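Local coordinates for CalG4 (Micromonospora echinospora, PDB 3IA7), which is probably a glycosyltransferase-like protein of the GT-B fold, with two Rossmann-like domains that face each other, at residues H304-F314 and E329-V337. Numbering follows the deposited sequence.
Sequences HGTTGAVLEAF and EAAPSAERV
Helices 307-314 and 331-337 run in roughly the same direction, their axes inclined at 34° and 9.6 Å apart at closest approach, and the backbones come nearest where the loop before the first helix passes Ala330, the CA atoms of Thr306 and Ala330 being 4.3 Å apart. Here Ser333 OG donates a hydrogen bond to Gly305 O at 2.6 Å; the hydroxyl lies in the carbonyl plane, with a C=O...OG angle of 151°. Ser333 CB also presses on the methyl of Thr307, CG2 to CB 3.4 Å, tighter than usual for two carbons. With chi1 of Thr307 at 59°, OG1 lies between the backbone N and the carbonyl carbon, which leaves CG2 beside N and against the serine. Ala330 CB packs against the backbone of His304 and Gly305, 3.1 Å from His304 O, a buried oxygen with no polar partner in the model, and the absence of a side chain at Gly305 lets Ala330 and Ala334 sit close to the loop. Further along, Val310 and Val337 meet tip to tip, CG1 to CG2 at 3.6 Å. The same CG2 of Val337 lies at the edge of the Phe314 ring, near its plane, 3.9 Å from CZ; Leu320 of strand 320-322 and helix 367-381 also pack on this phenylalanine. A water accepts from Thr307 N, just after the N-cap residue Thr306, and donates weakly to Glu329 O. One short, in-plane hydrogen bond thus ties the loop ahead of helix 307-314 to Ser333 of helix 331-337 in this Rossmann-like domain, while the valine–phenylalanine cluster holds the following turns by apolar contact alone.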
# COMPACT_ATOMS: atom_id res chain seq x y z
N HIS A 304 -9.41 7.66 -16.13
CA HIS A 304 -8.79 7.52 -17.46
C HIS A 304 -8.69 6.05 -17.95
O HIS A 304 -8.72 5.78 -19.15
CB HIS A 304 -7.42 8.22 -17.51
CG HIS A 304 -6.49 7.82 -16.41
ND1 HIS A 304 -6.88 7.78 -15.08
CD2 HIS A 304 -5.19 7.43 -16.43
CE1 HIS A 304 -5.87 7.36 -14.34
NE2 HIS A 304 -4.83 7.15 -15.13
N GLY A 305 -8.57 5.10 -17.05
CA GLY A 305 -8.68 3.70 -17.48
C GLY A 305 -7.36 2.96 -17.70
O GLY A 305 -7.34 1.93 -18.36
N THR A 306 -6.26 3.49 -17.16
CA THR A 306 -5.00 2.75 -17.12
C THR A 306 -5.22 1.46 -16.29
O THR A 306 -6.04 1.45 -15.35
CB THR A 306 -3.87 3.59 -16.49
OG1 THR A 306 -4.31 4.10 -15.22
CG2 THR A 306 -3.54 4.77 -17.40
N THR A 307 -4.52 0.38 -16.66
CA THR A 307 -4.70 -0.91 -15.99
C THR A 307 -4.60 -0.79 -14.47
O THR A 307 -5.39 -1.41 -13.75
CB THR A 307 -3.68 -1.96 -16.44
OG1 THR A 307 -2.39 -1.45 -16.16
CG2 THR A 307 -3.76 -2.20 -17.94
N GLY A 308 -3.64 -0.00 -14.01
CA GLY A 308 -3.46 0.28 -12.58
C GLY A 308 -4.70 0.81 -11.89
O GLY A 308 -5.14 0.28 -10.86
N ALA A 309 -5.25 1.89 -12.44
CA ALA A 309 -6.39 2.58 -11.86
C ALA A 309 -7.65 1.69 -11.90
O ALA A 309 -8.47 1.72 -10.99
CB ALA A 309 -6.65 3.87 -12.59
N VAL A 310 -7.80 0.95 -12.99
CA VAL A 310 -8.94 0.06 -13.18
C VAL A 310 -9.00 -1.00 -12.10
O VAL A 310 -10.03 -1.22 -11.46
CB VAL A 310 -8.87 -0.49 -14.65
CG1 VAL A 310 -9.39 -1.89 -14.83
CG2 VAL A 310 -9.47 0.55 -15.65
N LEU A 311 -7.88 -1.68 -11.92
CA LEU A 311 -7.80 -2.83 -10.97
C LEU A 311 -7.94 -2.33 -9.50
O LEU A 311 -8.48 -3.03 -8.64
CB LEU A 311 -6.47 -3.56 -11.21
CG LEU A 311 -6.32 -4.34 -12.55
CD1 LEU A 311 -4.98 -5.09 -12.63
CD2 LEU A 311 -7.45 -5.28 -12.85
N GLU A 312 -7.45 -1.12 -9.23
CA GLU A 312 -7.70 -0.49 -7.93
C GLU A 312 -9.21 -0.33 -7.64
O GLU A 312 -9.67 -0.72 -6.54
CB GLU A 312 -7.06 0.89 -7.89
CG GLU A 312 -6.84 1.41 -6.52
CD GLU A 312 -5.46 1.05 -6.06
OE1 GLU A 312 -4.50 1.75 -6.50
OE2 GLU A 312 -5.33 0.06 -5.28
N ALA A 313 -9.95 0.22 -8.61
CA ALA A 313 -11.42 0.34 -8.54
C ALA A 313 -12.06 -1.04 -8.37
O ALA A 313 -12.85 -1.28 -7.43
CB ALA A 313 -12.02 1.09 -9.81
N PHE A 314 -11.67 -2.00 -9.21
CA PHE A 314 -12.30 -3.30 -9.07
C PHE A 314 -11.95 -4.03 -7.75
O PHE A 314 -12.81 -4.71 -7.23
CB PHE A 314 -11.95 -4.18 -10.26
CG PHE A 314 -12.46 -3.64 -11.57
CD1 PHE A 314 -13.57 -2.76 -11.64
CD2 PHE A 314 -11.82 -4.00 -12.73
CE1 PHE A 314 -14.04 -2.29 -12.87
CE2 PHE A 314 -12.25 -3.56 -13.94
CZ PHE A 314 -13.35 -2.68 -14.03
N GLU A 329 -2.06 5.50 -22.99
CA GLU A 329 -1.78 4.18 -22.40
C GLU A 329 -3.04 3.40 -21.99
O GLU A 329 -2.98 2.19 -21.78
CB GLU A 329 -0.88 4.34 -21.18
CG GLU A 329 0.42 5.07 -21.48
CD GLU A 329 0.98 5.81 -20.26
OE1 GLU A 329 0.30 5.84 -19.20
OE2 GLU A 329 2.11 6.35 -20.39
N ALA A 330 -4.17 4.10 -21.88
CA ALA A 330 -5.40 3.50 -21.35
C ALA A 330 -6.26 2.68 -22.34
O ALA A 330 -7.18 1.99 -21.92
CB ALA A 330 -6.26 4.56 -20.67
N ALA A 331 -5.97 2.76 -23.64
CA ALA A 331 -6.88 2.13 -24.63
C ALA A 331 -7.09 0.59 -24.44
O ALA A 331 -8.24 0.16 -24.37
CB ALA A 331 -6.49 2.51 -26.09
N PRO A 332 -6.01 -0.22 -24.36
CA PRO A 332 -6.17 -1.68 -24.14
C PRO A 332 -6.98 -2.04 -22.88
O PRO A 332 -7.91 -2.86 -22.96
CB PRO A 332 -4.74 -2.16 -23.96
CG PRO A 332 -3.89 -1.15 -24.65
CD PRO A 332 -4.58 0.15 -24.47
N SER A 333 -6.62 -1.46 -21.73
CA SER A 333 -7.38 -1.71 -20.47
C SER A 333 -8.79 -1.20 -20.58
O SER A 333 -9.71 -1.91 -20.25
CB SER A 333 -6.73 -1.11 -19.24
OG SER A 333 -6.03 0.07 -19.61
N ALA A 334 -8.96 0.03 -21.06
CA ALA A 334 -10.28 0.56 -21.28
C ALA A 334 -11.13 -0.34 -22.18
O ALA A 334 -12.28 -0.61 -21.87
CB ALA A 334 -10.22 2.00 -21.85
N GLU A 335 -10.59 -0.80 -23.30
CA GLU A 335 -11.40 -1.64 -24.17
C GLU A 335 -11.77 -2.94 -23.47
O GLU A 335 -12.89 -3.42 -23.60
CB GLU A 335 -10.69 -1.91 -25.51
CG GLU A 335 -10.53 -0.68 -26.42
CD GLU A 335 -11.85 -0.03 -26.90
OE1 GLU A 335 -12.90 -0.72 -26.97
OE2 GLU A 335 -11.82 1.19 -27.24
N ARG A 336 -10.85 -3.49 -22.68
CA ARG A 336 -11.14 -4.71 -21.91
C ARG A 336 -12.28 -4.51 -20.89
O ARG A 336 -13.19 -5.32 -20.80
CB ARG A 336 -9.88 -5.29 -21.26
CG ARG A 336 -10.07 -6.70 -20.64
CD ARG A 336 -10.19 -7.85 -21.70
NE ARG A 336 -10.19 -9.13 -21.01
CZ ARG A 336 -10.90 -10.19 -21.36
NH1 ARG A 336 -11.68 -10.15 -22.43
NH2 ARG A 336 -10.83 -11.28 -20.60
N VAL A 337 -12.26 -3.40 -20.17
CA VAL A 337 -13.33 -3.06 -19.24
C VAL A 337 -14.70 -3.01 -19.94
O VAL A 337 -15.66 -3.57 -19.44
CB VAL A 337 -13.03 -1.74 -18.50
CG1 VAL A 337 -14.22 -1.21 -17.76
CG2 VAL A 337 -11.81 -1.97 -17.53
O HOH W 1 -2.35 0.94 -18.67